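Local structure of SusD homolog (Bacteroides thetaiotaomicron VPI-5482, 3IV0) at residues A[284-288]-A[299-303]. The protein probably binds glycans at the outer membrane for uptake, although its own ligand is not known. Residues are numbered along the deposited sequence; the frame is centred on the assembly and turned at random.
Sequences FSDNV and LFCYS. With EDO (1,2-ethanediol), chain F.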
loop_
_atom_site.group_PDB
_atom_site.type_symbol
_atom_site.label_atom_id
_atom_site.label_comp_id
_atom_site.label_asym_id
_atom_site.label_seq_id
_atom_site.Cartn_x
_atom_site.Cartn_y
_atom_site.Cartn_z
ATOM N N PHE A 284 0.002 -6.537 9.732
ATOM C CA PHE A 284 1.220 -7.317 9.577
ATOM C C PHE A 284 1.898 -7.567 10.909
ATOM O O PHE A 284 2.278 -8.723 11.247
ATOM C CB PHE A 284 2.167 -6.551 8.640
ATOM C CG PHE A 284 3.526 -7.186 8.444
ATOM C CD1 PHE A 284 3.696 -8.166 7.490
ATOM C CD2 PHE A 284 4.620 -6.791 9.191
ATOM C CE1 PHE A 284 4.938 -8.744 7.260
ATOM C CE2 PHE A 284 5.865 -7.381 8.957
ATOM C CZ PHE A 284 5.991 -8.373 8.002
ATOM N N SER A 285 2.040 -6.522 11.696
ATOM C CA SER A 285 2.712 -6.635 12.984
ATOM C C SER A 285 2.110 -7.771 13.847
ATOM O O SER A 285 2.854 -8.522 14.513
ATOM C CB SER A 285 2.660 -5.298 13.716
ATOM O OG SER A 285 3.496 -5.323 14.872
ATOM N N ASP A 286 0.779 -7.886 13.870
ATOM C CA ASP A 286 0.115 -8.891 14.701
ATOM C C ASP A 286 0.266 -10.286 14.164
ATOM O O ASP A 286 -0.050 -11.251 14.862
ATOM C CB ASP A 286 -1.344 -8.528 14.968
ATOM C CG ASP A 286 -1.492 -7.407 15.993
ATOM O OD1 ASP A 286 -0.596 -7.217 16.841
ATOM O OD2 ASP A 286 -2.560 -6.745 16.009
ATOM N N ASN A 287 0.755 -10.409 12.929
ATOM C CA ASN A 287 0.995 -11.705 12.356
ATOM C C ASN A 287 2.441 -12.171 12.535
ATOM O O ASN A 287 2.720 -13.368 12.340
ATOM C CB ASN A 287 0.614 -11.696 10.864
ATOM C CG ASN A 287 -0.882 -11.557 10.640
ATOM O OD1 ASN A 287 -1.706 -12.050 11.417
ATOM N ND2 ASN A 287 -1.246 -10.892 9.552
ATOM N N VAL A 288 3.347 -11.252 12.872
ATOM C CA VAL A 288 4.771 -11.571 12.974
ATOM C C VAL A 288 5.315 -11.293 14.369
ATOM O O VAL A 288 6.527 -11.263 14.556
ATOM C CB VAL A 288 5.625 -10.816 11.930
ATOM C CG1 VAL A 288 5.204 -11.273 10.539
ATOM C CG2 VAL A 288 5.478 -9.333 12.094
ATOM N N LEU A 299 2.115 -15.962 13.855
ATOM C CA LEU A 299 1.473 -16.672 12.764
ATOM C C LEU A 299 2.474 -17.251 11.764
ATOM O O LEU A 299 2.333 -18.383 11.302
ATOM C CB LEU A 299 0.508 -15.712 12.033
ATOM C CG LEU A 299 -0.251 -16.315 10.865
ATOM C CD1 LEU A 299 -1.330 -17.227 11.384
ATOM C CD2 LEU A 299 -0.900 -15.202 10.007
ATOM N N PHE A 300 3.478 -16.460 11.386
ATOM C CA PHE A 300 4.463 -16.889 10.404
ATOM C C PHE A 300 5.793 -16.195 10.599
ATOM O O PHE A 300 5.907 -15.227 11.328
ATOM C CB PHE A 300 3.971 -16.703 8.947
ATOM C CG PHE A 300 3.739 -15.261 8.523
ATOM C CD1 PHE A 300 4.798 -14.441 8.111
ATOM C CD2 PHE A 300 2.472 -14.742 8.486
ATOM C CE1 PHE A 300 4.586 -13.138 7.693
ATOM C CE2 PHE A 300 2.253 -13.427 8.086
ATOM C CZ PHE A 300 3.297 -12.635 7.680
ATOM N N CYS A 301 6.793 -16.727 9.916
ATOM C CA CYS A 301 8.099 -16.112 9.879
ATOM C C CYS A 301 8.694 -16.148 8.480
ATOM O O CYS A 301 8.331 -16.962 7.649
ATOM C CB CYS A 301 9.062 -16.788 10.873
ATOM S SG CYS A 301 9.468 -18.512 10.539
ATOM N N TYR A 302 9.655 -15.257 8.275
ATOM C CA TYR A 302 10.411 -15.162 7.037
ATOM C C TYR A 302 11.608 -16.094 7.060
ATOM O O TYR A 302 12.253 -16.251 8.102
ATOM C CB TYR A 302 10.942 -13.732 6.868
ATOM C CG TYR A 302 9.872 -12.764 6.376
ATOM C CD1 TYR A 302 8.978 -12.215 7.264
ATOM C CD2 TYR A 302 9.731 -12.494 5.034
ATOM C CE1 TYR A 302 7.992 -11.345 6.827
ATOM C CE2 TYR A 302 8.724 -11.612 4.583
ATOM C CZ TYR A 302 7.884 -11.059 5.501
ATOM O OH TYR A 302 6.885 -10.200 5.098
ATOM N N SER A 303 11.909 -16.672 5.924
ATOM C CA SER A 303 13.142 -17.443 5.736
ATOM C C SER A 303 14.365 -16.695 6.240
ATOM O O SER A 303 14.608 -15.554 5.889
ATOM C CB SER A 303 13.294 -17.737 4.243
ATOM O OG SER A 303 14.602 -18.075 3.875
HETATM C C1 EDO F . -2.858 -11.868 15.332
HETATM O O1 EDO F . -2.183 -12.576 16.337
HETATM C C2 EDO F . -3.213 -12.600 14.041
HETATM O O2 EDO F . -2.345 -13.688 13.780
HETATM O O HOH W 1 1.449 -13.313 15.490
#
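A single carbonyl, Asn287 O, takes two successive backbone amides, Leu299 N at 3.1 Å and Phe300 N at 3.3 Å, both as weak hydrogen bonds. In this largely helical SusD-family fold, the shared carbonyl ties the short helical turn around 284-287 to strand 300-302, which pairs antiparallel with strand 55-57. Water 1 adds a bridge, donating to Asp286 O (2.6 Å) and accepting from Leu299 N (3.2 Å). Asn287 suits the junction because its ND2 can bond to Asn281 O; its OD1 takes a weak bond from a 1,2-ethanediol, probably from the crystallisation liquor.

Beside these polar links lies a buried apolar cluster. Phe300, with chi1 near +65°, sends its flat ring back to the helical turn, where Asn287 O lies over one face and a methyl of branched Val288, CG1, packs 3.5 Å from Phe300 CE1; Met50 and Val65, from helices 43-50 and 63-69, also touch the Phe300 side chain. Phe284 is long enough to reach both aromatics of the strand, with its CE1 4.2 Å from Phe300 CZ. Tyr302, flat and tipped by a hydroxyl, meets it edge to edge, its OH 3.3 Å from Phe284 CE1, near the plane of the phenylalanine ring.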